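Local coordinates for CaaX farnesyltransferase alpha subunit Ram2 (Aspergillus fumigatus, PDB 4L9P), which forms, with a beta subunit, a protein farnesyltransferase that probably attaches farnesyl groups to CaaX proteins, and perhaps takes part in their geranylgeranylation, at residues 26-31 with 70-75; 75-80 with 88-93; 260-265 with 301-306; 281-286 with 308-313. The protein carries 1 engineered substitution. One frame throughout, in Å; residues are numbered along the deposited sequence.

Contact 1: residues 26-31 with 70-75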
# COMPACT_ATOMS: atom_id res chain seq x y z
N ALA A 26 -18.96 -12.81 -38.26
CA ALA A 26 -20.24 -13.49 -38.39
C ALA A 26 -20.33 -14.85 -37.73
O ALA A 26 -21.40 -15.20 -37.28
CB ALA A 26 -20.61 -13.61 -39.92
N SER A 27 -19.23 -15.61 -37.67
CA SER A 27 -19.23 -17.01 -37.19
C SER A 27 -19.39 -17.16 -35.69
O SER A 27 -19.41 -18.30 -35.20
CB SER A 27 -18.00 -17.81 -37.70
OG SER A 27 -16.77 -17.39 -37.04
N ILE A 28 -19.51 -16.04 -34.95
CA ILE A 28 -19.63 -16.13 -33.48
C ILE A 28 -20.71 -15.17 -32.97
O ILE A 28 -20.85 -14.09 -33.49
CB ILE A 28 -18.26 -15.96 -32.81
CG1 ILE A 28 -18.30 -16.51 -31.37
CG2 ILE A 28 -17.78 -14.52 -32.86
CD1 ILE A 28 -16.90 -16.53 -30.69
N LYS A 29 -21.53 -15.61 -32.01
CA LYS A 29 -22.60 -14.80 -31.43
C LYS A 29 -22.11 -14.17 -30.12
O LYS A 29 -21.62 -14.89 -29.27
CB LYS A 29 -23.83 -15.64 -31.10
CG LYS A 29 -24.60 -16.04 -32.39
CD LYS A 29 -25.67 -17.07 -32.13
CE LYS A 29 -26.02 -17.80 -33.41
NZ LYS A 29 -27.11 -18.82 -33.18
N PRO A 30 -22.33 -12.87 -29.96
CA PRO A 30 -21.86 -12.18 -28.74
C PRO A 30 -22.69 -12.61 -27.55
O PRO A 30 -23.83 -13.08 -27.73
CB PRO A 30 -22.11 -10.70 -29.06
CG PRO A 30 -23.18 -10.71 -30.17
CD PRO A 30 -22.94 -11.95 -30.94
N ILE A 31 -22.12 -12.49 -26.36
CA ILE A 31 -22.83 -12.74 -25.12
C ILE A 31 -23.16 -11.42 -24.44
O ILE A 31 -22.26 -10.69 -24.01
CB ILE A 31 -21.99 -13.58 -24.16
CG1 ILE A 31 -21.70 -14.97 -24.73
CG2 ILE A 31 -22.69 -13.69 -22.76
CD1 ILE A 31 -20.80 -15.76 -23.80
N SER A 70 -7.14 -16.34 -32.05
CA SER A 70 -7.28 -15.98 -33.45
C SER A 70 -6.81 -14.56 -33.68
O SER A 70 -6.74 -13.74 -32.74
CB SER A 70 -8.76 -16.08 -33.81
OG SER A 70 -9.50 -15.02 -33.21
N GLU A 71 -6.53 -14.22 -34.90
CA GLU A 71 -6.22 -12.84 -35.24
C GLU A 71 -7.37 -11.87 -34.97
O GLU A 71 -7.13 -10.74 -34.49
CB GLU A 71 -5.80 -12.74 -36.72
CG GLU A 71 -4.50 -13.47 -37.02
CD GLU A 71 -3.27 -12.75 -36.52
OE1 GLU A 71 -3.36 -11.57 -36.10
OE2 GLU A 71 -2.18 -13.38 -36.55
N ARG A 72 -8.62 -12.25 -35.26
CA ARG A 72 -9.72 -11.35 -34.96
C ARG A 72 -9.80 -11.08 -33.46
O ARG A 72 -10.07 -9.95 -33.05
CB ARG A 72 -11.09 -11.83 -35.54
CG ARG A 72 -11.64 -13.09 -34.91
CD ARG A 72 -13.05 -13.44 -35.51
NE ARG A 72 -13.52 -14.62 -34.83
CZ ARG A 72 -14.52 -15.35 -35.26
NH1 ARG A 72 -15.17 -14.96 -36.36
NH2 ARG A 72 -14.87 -16.43 -34.58
N ALA A 73 -9.62 -12.12 -32.65
CA ALA A 73 -9.67 -11.95 -31.19
C ALA A 73 -8.55 -11.04 -30.75
O ALA A 73 -8.75 -10.19 -29.84
CB ALA A 73 -9.58 -13.32 -30.50
N LEU A 74 -7.38 -11.18 -31.35
CA LEU A 74 -6.26 -10.30 -31.00
C LEU A 74 -6.61 -8.83 -31.29
O LEU A 74 -6.42 -7.95 -30.45
CB LEU A 74 -4.97 -10.77 -31.68
CG LEU A 74 -3.69 -9.96 -31.36
CD1 LEU A 74 -3.32 -10.11 -29.85
CD2 LEU A 74 -2.55 -10.43 -32.27
N ARG A 75 -7.15 -8.53 -32.46
CA ARG A 75 -7.59 -7.17 -32.82
C ARG A 75 -8.68 -6.67 -31.86
O ARG A 75 -8.63 -5.52 -31.39
CB ARG A 75 -8.15 -7.16 -34.25
CG ARG A 75 -7.10 -7.32 -35.32
CD ARG A 75 -7.66 -6.94 -36.74
NE ARG A 75 -8.99 -7.52 -37.04
CZ ARG A 75 -9.20 -8.72 -37.59
NH1 ARG A 75 -8.18 -9.50 -37.95
NH2 ARG A 75 -10.46 -9.12 -37.80
O HOH W 1 -16.42 -18.95 -34.82

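Contact 2: residues 75-80 with 88-93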
# COMPACT_ATOMS: atom_id res chain seq x y z
N ARG A 75 -7.15 -8.53 -32.46
CA ARG A 75 -7.59 -7.17 -32.82
C ARG A 75 -8.68 -6.67 -31.86
O ARG A 75 -8.63 -5.52 -31.39
CB ARG A 75 -8.15 -7.16 -34.25
CG ARG A 75 -7.10 -7.32 -35.32
CD ARG A 75 -7.66 -6.94 -36.74
NE ARG A 75 -8.99 -7.52 -37.04
CZ ARG A 75 -9.20 -8.72 -37.59
NH1 ARG A 75 -8.18 -9.50 -37.95
NH2 ARG A 75 -10.46 -9.12 -37.80
N LEU A 76 -9.56 -7.57 -31.44
CA LEU A 76 -10.62 -7.20 -30.49
C LEU A 76 -9.99 -6.75 -29.15
O LEU A 76 -10.41 -5.77 -28.53
CB LEU A 76 -11.51 -8.42 -30.25
CG LEU A 76 -12.59 -8.23 -29.16
CD1 LEU A 76 -13.51 -7.03 -29.41
CD2 LEU A 76 -13.41 -9.50 -28.98
N THR A 77 -9.01 -7.51 -28.68
CA THR A 77 -8.36 -7.09 -27.42
C THR A 77 -7.70 -5.71 -27.56
O THR A 77 -7.76 -4.93 -26.61
CB THR A 77 -7.32 -8.10 -26.91
OG1 THR A 77 -6.15 -8.18 -27.77
CG2 THR A 77 -7.93 -9.47 -26.62
N GLY A 78 -7.11 -5.39 -28.69
CA GLY A 78 -6.50 -4.09 -28.87
C GLY A 78 -7.56 -2.99 -28.88
O GLY A 78 -7.33 -1.88 -28.34
N ASP A 79 -8.73 -3.30 -29.48
CA ASP A 79 -9.81 -2.32 -29.53
C ASP A 79 -10.33 -2.02 -28.09
O ASP A 79 -10.51 -0.85 -27.67
CB ASP A 79 -10.95 -2.88 -30.40
CG ASP A 79 -12.01 -1.85 -30.70
OD1 ASP A 79 -11.74 -0.64 -30.60
OD2 ASP A 79 -13.10 -2.27 -31.06
N ILE A 80 -10.53 -3.08 -27.31
CA ILE A 80 -11.02 -2.88 -25.95
C ILE A 80 -9.98 -2.13 -25.12
O ILE A 80 -10.33 -1.26 -24.35
CB ILE A 80 -11.38 -4.22 -25.28
CG1 ILE A 80 -12.67 -4.75 -25.99
CG2 ILE A 80 -11.66 -4.00 -23.76
CD1 ILE A 80 -13.06 -6.13 -25.63
N TYR A 88 -8.32 -5.57 -16.76
CA TYR A 88 -7.21 -6.52 -16.53
C TYR A 88 -7.46 -7.83 -17.30
O TYR A 88 -6.49 -8.48 -17.74
CB TYR A 88 -7.00 -6.79 -15.01
CG TYR A 88 -8.21 -7.34 -14.30
CD1 TYR A 88 -8.45 -8.72 -14.26
CD2 TYR A 88 -9.17 -6.48 -13.75
CE1 TYR A 88 -9.54 -9.25 -13.65
CE2 TYR A 88 -10.30 -6.99 -13.15
CZ TYR A 88 -10.50 -8.40 -13.12
OH TYR A 88 -11.66 -8.89 -12.57
N THR A 89 -8.72 -8.25 -17.40
CA THR A 89 -9.00 -9.54 -18.08
C THR A 89 -8.53 -9.50 -19.56
O THR A 89 -7.92 -10.45 -20.04
CB THR A 89 -10.49 -9.82 -18.07
OG1 THR A 89 -10.94 -9.90 -16.70
CG2 THR A 89 -10.82 -11.16 -18.76
N VAL A 90 -8.78 -8.40 -20.25
CA VAL A 90 -8.48 -8.41 -21.70
C VAL A 90 -6.97 -8.48 -21.94
O VAL A 90 -6.51 -9.08 -22.91
CB VAL A 90 -9.11 -7.20 -22.40
CG1 VAL A 90 -8.37 -5.92 -22.14
CG2 VAL A 90 -9.12 -7.43 -23.94
N TRP A 91 -6.14 -7.91 -21.04
CA TRP A 91 -4.69 -8.02 -21.22
C TRP A 91 -4.21 -9.46 -21.04
O TRP A 91 -3.33 -9.94 -21.77
CB TRP A 91 -3.98 -7.16 -20.14
CG TRP A 91 -4.01 -5.72 -20.40
CD1 TRP A 91 -4.88 -4.76 -19.87
CD2 TRP A 91 -3.13 -5.02 -21.27
NE1 TRP A 91 -4.56 -3.50 -20.38
CE2 TRP A 91 -3.50 -3.65 -21.24
CE3 TRP A 91 -2.09 -5.43 -22.11
CZ2 TRP A 91 -2.79 -2.69 -21.95
CZ3 TRP A 91 -1.40 -4.45 -22.83
CH2 TRP A 91 -1.74 -3.10 -22.74
N ILE A 92 -4.75 -10.15 -20.03
CA ILE A 92 -4.33 -11.52 -19.84
C ILE A 92 -4.74 -12.40 -21.03
O ILE A 92 -3.94 -13.24 -21.50
CB ILE A 92 -4.94 -12.08 -18.54
CG1 ILE A 92 -4.31 -11.28 -17.37
CG2 ILE A 92 -4.73 -13.60 -18.38
CD1 ILE A 92 -5.09 -11.33 -16.20
N TYR A 93 -5.95 -12.19 -21.55
CA TYR A 93 -6.39 -12.95 -22.72
C TYR A 93 -5.52 -12.57 -23.95
O TYR A 93 -5.11 -13.45 -24.71
CB TYR A 93 -7.86 -12.63 -22.95
CG TYR A 93 -8.47 -13.32 -24.13
CD1 TYR A 93 -8.38 -14.65 -24.29
CD2 TYR A 93 -9.15 -12.56 -25.10
CE1 TYR A 93 -8.98 -15.30 -25.46
CE2 TYR A 93 -9.73 -13.13 -26.20
CZ TYR A 93 -9.66 -14.50 -26.38
OH TYR A 93 -10.26 -15.02 -27.53

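Contact 3: residues 260-265 with 301-306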
# COMPACT_ATOMS: atom_id res chain seq x y z
N SER A 260 16.88 10.76 1.42
CA SER A 260 17.21 9.54 0.65
C SER A 260 18.66 9.05 0.77
O SER A 260 18.86 7.88 1.04
CB SER A 260 16.82 9.71 -0.83
OG SER A 260 15.40 9.87 -0.95
N PRO A 261 19.67 9.93 0.58
CA PRO A 261 21.06 9.43 0.69
C PRO A 261 21.43 9.05 2.12
O PRO A 261 22.28 8.19 2.27
CB PRO A 261 21.93 10.63 0.23
CG PRO A 261 21.04 11.87 0.46
CD PRO A 261 19.64 11.32 0.05
N TRP A 262 20.83 9.68 3.13
CA TRP A 262 21.10 9.27 4.52
C TRP A 262 20.57 7.86 4.74
O TRP A 262 21.24 7.02 5.37
CB TRP A 262 20.46 10.23 5.52
CG TRP A 262 21.10 11.59 5.55
CD1 TRP A 262 20.65 12.71 4.92
CD2 TRP A 262 22.22 11.99 6.34
NE1 TRP A 262 21.45 13.81 5.25
CE2 TRP A 262 22.43 13.38 6.10
CE3 TRP A 262 23.10 11.31 7.22
CZ2 TRP A 262 23.47 14.11 6.75
CZ3 TRP A 262 24.17 12.04 7.82
CH2 TRP A 262 24.30 13.43 7.60
N SER A 263 19.36 7.59 4.24
CA SER A 263 18.79 6.24 4.39
C SER A 263 19.62 5.24 3.58
O SER A 263 19.84 4.12 4.02
CB SER A 263 17.34 6.23 3.93
OG SER A 263 16.57 7.13 4.75
N TYR A 264 20.06 5.63 2.40
CA TYR A 264 20.88 4.72 1.58
C TYR A 264 22.17 4.39 2.35
O TYR A 264 22.56 3.22 2.47
CB TYR A 264 21.18 5.41 0.25
CG TYR A 264 22.01 4.58 -0.68
CD1 TYR A 264 21.40 3.55 -1.42
CD2 TYR A 264 23.38 4.79 -0.81
CE1 TYR A 264 22.16 2.77 -2.26
CE2 TYR A 264 24.18 4.00 -1.67
CZ TYR A 264 23.55 2.99 -2.39
OH TYR A 264 24.28 2.17 -3.23
N ALA A 265 22.81 5.40 2.94
CA ALA A 265 24.05 5.13 3.69
C ALA A 265 23.84 4.23 4.89
O ALA A 265 24.66 3.35 5.16
CB ALA A 265 24.72 6.46 4.15
N VAL A 301 21.84 24.15 12.58
CA VAL A 301 21.66 22.79 12.06
C VAL A 301 21.27 22.79 10.61
O VAL A 301 20.28 23.40 10.22
CB VAL A 301 20.55 22.09 12.88
CG1 VAL A 301 20.12 20.73 12.26
CG2 VAL A 301 20.98 21.95 14.37
N LYS A 302 22.03 22.07 9.79
CA LYS A 302 21.71 22.03 8.37
C LYS A 302 21.01 20.75 7.96
O LYS A 302 20.57 20.64 6.80
CB LYS A 302 23.00 22.17 7.57
CG LYS A 302 23.73 23.54 7.85
CD LYS A 302 24.97 23.77 6.93
CE LYS A 302 26.20 24.26 7.73
NZ LYS A 302 26.81 23.23 8.72
N SER A 303 20.93 19.79 8.87
CA SER A 303 20.27 18.51 8.53
C SER A 303 19.67 17.82 9.75
O SER A 303 20.42 17.48 10.69
CB SER A 303 21.29 17.56 7.88
OG SER A 303 20.66 16.31 7.56
N SER A 304 18.34 17.59 9.74
CA SER A 304 17.73 16.81 10.82
C SER A 304 18.23 15.36 10.81
O SER A 304 18.31 14.68 11.85
CB SER A 304 16.21 16.87 10.73
OG SER A 304 15.76 16.27 9.52
N HIS A 305 18.57 14.87 9.61
CA HIS A 305 19.10 13.52 9.50
C HIS A 305 20.42 13.34 10.22
O HIS A 305 20.72 12.26 10.75
CB HIS A 305 19.25 13.14 7.99
CG HIS A 305 18.01 13.49 7.24
ND1 HIS A 305 16.80 12.91 7.56
CD2 HIS A 305 17.75 14.43 6.30
CE1 HIS A 305 15.86 13.46 6.83
NE2 HIS A 305 16.40 14.38 6.05
N ALA A 306 21.23 14.41 10.22
CA ALA A 306 22.50 14.40 10.96
C ALA A 306 22.24 14.29 12.45
O ALA A 306 22.94 13.56 13.12
CB ALA A 306 23.28 15.61 10.62

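Contact 4: residues 281-286 with 308-313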
# COMPACT_ATOMS: atom_id res chain seq x y z
N ASP A 281 31.83 12.07 12.52
CA ASP A 281 32.35 13.40 12.28
C ASP A 281 31.60 14.06 11.13
O ASP A 281 31.34 15.26 11.16
CB ASP A 281 33.82 13.30 11.94
CG ASP A 281 34.67 13.00 13.13
OD1 ASP A 281 34.23 13.27 14.28
OD2 ASP A 281 35.80 12.51 12.91
N PHE A 282 31.28 13.28 10.09
CA PHE A 282 30.51 13.82 8.98
C PHE A 282 29.16 14.36 9.52
O PHE A 282 28.76 15.46 9.17
CB PHE A 282 30.26 12.74 7.94
CG PHE A 282 29.47 13.19 6.75
CD1 PHE A 282 30.04 14.05 5.83
CD2 PHE A 282 28.17 12.72 6.51
CE1 PHE A 282 29.38 14.47 4.72
CE2 PHE A 282 27.46 13.14 5.39
CZ PHE A 282 28.08 14.01 4.47
N ALA A 283 28.46 13.58 10.34
CA ALA A 283 27.17 14.00 10.88
C ALA A 283 27.35 15.25 11.73
O ALA A 283 26.59 16.19 11.60
CB ALA A 283 26.52 12.88 11.71
N ARG A 284 28.38 15.28 12.58
CA ARG A 284 28.62 16.48 13.41
C ARG A 284 28.84 17.73 12.57
O ARG A 284 28.58 18.85 13.04
CB ARG A 284 29.87 16.28 14.27
CG ARG A 284 29.77 15.19 15.30
CD ARG A 284 31.07 15.09 16.13
NE ARG A 284 30.92 15.85 17.36
CZ ARG A 284 31.72 16.83 17.81
NH1 ARG A 284 32.80 17.23 17.13
NH2 ARG A 284 31.42 17.43 18.96
N SER A 285 29.39 17.57 11.35
CA SER A 285 29.66 18.76 10.53
C SER A 285 28.40 19.56 10.17
O SER A 285 28.51 20.72 9.75
CB SER A 285 30.47 18.41 9.27
OG SER A 285 29.70 17.70 8.30
N PHE A 286 27.21 18.96 10.31
CA PHE A 286 25.95 19.63 9.98
C PHE A 286 25.30 20.21 11.22
O PHE A 286 24.20 20.77 11.15
CB PHE A 286 24.98 18.67 9.28
CG PHE A 286 25.52 18.14 8.00
CD1 PHE A 286 25.49 18.90 6.85
CD2 PHE A 286 26.16 16.91 7.97
CE1 PHE A 286 26.07 18.39 5.63
CE2 PHE A 286 26.72 16.40 6.80
CZ PHE A 286 26.67 17.14 5.62
N GLU A 308 19.56 12.86 13.86
CA GLU A 308 19.11 11.50 14.15
C GLU A 308 20.26 10.50 14.08
O GLU A 308 20.35 9.55 14.88
CB GLU A 308 18.06 11.12 13.14
CG GLU A 308 17.46 9.74 13.44
CD GLU A 308 16.48 9.39 12.36
OE1 GLU A 308 16.55 10.05 11.27
OE2 GLU A 308 15.65 8.47 12.56
N TRP A 309 21.18 10.73 13.14
CA TRP A 309 22.36 9.88 13.03
C TRP A 309 23.17 9.93 14.32
O TRP A 309 23.58 8.87 14.87
CB TRP A 309 23.22 10.36 11.86
CG TRP A 309 24.25 9.38 11.44
CD1 TRP A 309 25.40 9.05 12.09
CD2 TRP A 309 24.21 8.58 10.25
NE1 TRP A 309 26.10 8.10 11.36
CE2 TRP A 309 25.37 7.79 10.23
CE3 TRP A 309 23.28 8.47 9.19
CZ2 TRP A 309 25.64 6.90 9.19
CZ3 TRP A 309 23.55 7.59 8.15
CH2 TRP A 309 24.72 6.81 8.16
N LEU A 310 23.40 11.15 14.81
CA LEU A 310 24.14 11.31 16.08
C LEU A 310 23.40 10.65 17.26
O LEU A 310 24.05 10.06 18.12
CB LEU A 310 24.42 12.80 16.36
CG LEU A 310 25.43 13.36 15.35
CD1 LEU A 310 25.54 14.88 15.42
CD2 LEU A 310 26.82 12.67 15.42
N ALA A 311 22.07 10.74 17.31
CA ALA A 311 21.36 10.14 18.41
C ALA A 311 21.65 8.66 18.41
O ALA A 311 21.85 8.06 19.46
CB ALA A 311 19.89 10.38 18.25
N ASP A 312 21.61 8.04 17.22
CA ASP A 312 21.88 6.60 17.15
C ASP A 312 23.32 6.23 17.48
O ASP A 312 23.55 5.21 18.17
CB ASP A 312 21.49 6.03 15.78
CG ASP A 312 20.00 6.03 15.55
OD1 ASP A 312 19.20 6.06 16.53
OD2 ASP A 312 19.59 5.96 14.38
N VAL A 313 24.29 7.02 16.98
CA VAL A 313 25.69 6.76 17.33
C VAL A 313 25.89 6.79 18.86
O VAL A 313 26.53 5.89 19.43
CB VAL A 313 26.62 7.79 16.65
CG1 VAL A 313 28.00 7.79 17.30
CG2 VAL A 313 26.71 7.50 15.13

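Contact 1: residues 26-31 with 70-75
S27 OG is gripped by R72 and by a water. R72 NH1 donates to S27 OG over 3.0 Å with an N-H...O angle of 147°, and the hydroxyl lies at the guanidinium edge, close to its plane. The water sits 2.7 Å from S27 OG and accepts from R72 NH2 at 3.0 Å, so R72 meets the hydroxyl directly through NH1 and by way of the water through NH2. The same water donates a weak bond to S27 O. I28 supplies the apolar part: its CG2 lies over one face of the guanidinium, off centre, 3.9 Å from R72 NH2. R72 reaches this far because its chain is extended from CG to NE. It leaves the first turn of helix 71-83, in the alpha-subunit repeat of the TPR clan, and meets the irregular segment that follows helix 18-21. R72 NE also forms a salt bridge with E68, while the carbonyl of E24 takes a further bond from NH1; with S27 and the water, these partners probably restrict rotation of the guanidinium. S70 caps the start of the helix, its OG accepting from A73 N at 3.0 Å and also bonding to E68.

Contact 2: residues 75-80 with 88-93
Aliphatic packing carries most of this contact, with V90 in the middle. With chi1 at 76° for CG1, the other methyl, CG2, falls anti to the backbone N and comes within 3.5 Å of T77 CB and 3.6 Å of T77 CG2, so the threonine presents its carbon side to the valine. V90 CG1 meets I80 CG2 at 4.1 Å, a normal apolar contact, longer than the one to T77. V90 therefore spreads its two methyls over residues one helical turn apart. The two side chains from helix 71-83 both approach at a slant.

The segments are antiparallel helices, 9.6 Å apart at closest approach with N-to-C directions 151° apart, and they form a helical hairpin of the kind repeated along prenyltransferase alpha subunits, whose repeats belong to the TPR clan. Their nearest CA atoms, those of T77 and V90, are 5.9 Å apart.

A methyl-to-ring contact extends the packing toward the start of helix 71-83. T77 CG2 touches Y93 CD2 at 3.7 Å, and the two side chains cross at about a right angle; the methyl meets the ring obliquely.

The polar ends are satisfied elsewhere. T77 OG1 bonds to L74 O, one turn back in its own helix, and to R94 NH1, while Y93 OH reaches the carbonyl of E68. Helix 51-65 covers a further part of the same interface, with L60 against both I80 and Y93. On helix 88-100, Y88 OH bonds to G192 and M197 of the Ram1 beta subunit, and the Y88 side chain packs on the bound peptide.

Contact 3: residues 260-265 with 301-306
W262 and H305 make the tight part of this contact. H305 CB stands almost straight above the five-membered ring of W262, 3.3 Å from its centroid and 8° off the ring normal, a close CH-pi contact. CG of H305 is anti to its carbonyl carbon (chi1 -47°), which carries the imidazole past the CD1 corner of the indole: H305 CG and W262 CD1 are 3.6 Å apart. The two rings are tilted at 39° to each other, an oblique pairing.

Toward the six-membered ring the fit is slacker. The backbone N of A306 lies over the same face as H305 CB, but at 4.1 Å from W262 CZ2, and the methyl of A306 touches W262 CH2 at 3.9 Å. All four touching residues are buried, so this looser side is slack packing and not a solvent edge.

S303 OG sits separately, beside the NE1 and CZ2 side of the indole. It comes to 3.5 Å from W262 NE1, though the angle is too poor for a bond; both atoms instead use the carbonyl of P256. H305 NE2 is bonded in turn to the carbonyl of E257, so carbonyls of the loop before helix 259-272 bind all three side chains and probably limit their rotation.

S303 itself is an N-cap: its OG accepts from A306 N, weakly, at 3.3 Å. The tryptophan of helix 259-272 thus packs on the N-capped first turn of helix 304-317, within the helical framework of the prenyltransferase alpha subunit.

Contact 4: residues 281-286 with 308-313
L310 and A283 pack where the short helix 280-284 lies against helix 304-317, in the all-helical array of the prenyltransferase alpha subunit. From its CB, which heads toward the 281-286 segment, the leucine goes to CG anti to the carbonyl carbon (chi1 -69°). There L310 CG already meets the methyl of A283, at 3.8 Å. At the fork the branches part company. CD2 stays with A283 CB, at 3.7 Å, and also touches the CG of R284 at 3.9 Å, the two longer side chains crossing at about a right angle. CD1 turns to the backbone instead and lies 4.0 Å from both N and CA of R284. The leucine therefore spans two consecutive residues of the short helix, with M330 of helix 323-338 packing on it as well.

A283 has a second neighbour in W309, whose CD1 lies 4.0 Å from the alanine methyl and is met obliquely. The methyl is thus shared by two adjacent residues of helix 304-317, one flat and one branched. The indole of W309 is positioned from outside: NE1 bonds to the carbonyl of L276, and the rings of W309 and W279 stack. Of the R284 side chain, CG makes the contact, with its backbone N and CA beside L310 CD1; the chain bends farther out at chi3, and R284 borders the buried patch on its exposed side.

On the short helix, the rings of F282 and W279 meet edge-to-face, and the carbonyl oxygen of F282 accepts from S285 OG at 2.6 Å, with a C=O...O angle of 139°.

In the fold
From the N terminus, contact 1 closes a loop that starts after helix 18-21 and takes in helix 51-65, bringing the leading segment onto the start of helix 71-83. Contact 2 follows, shares R75 with it, and closes the short hairpin between helices 71-83 and 88-100. Further repeats follow; contact 3 lies about 46 Å from contact 2 between centres, on the opposite side of the chain's centre. Contacts 3 and 4 cross: 281-286 falls between the two segments of contact 3, and both contacts end on helix 304-317. W262 packs on W309, joining helices 259-272 and 304-317, while a probable K302 N to F286 O bond (2.9 Å) links the segment after helix 280-284 to that before helix 304-317.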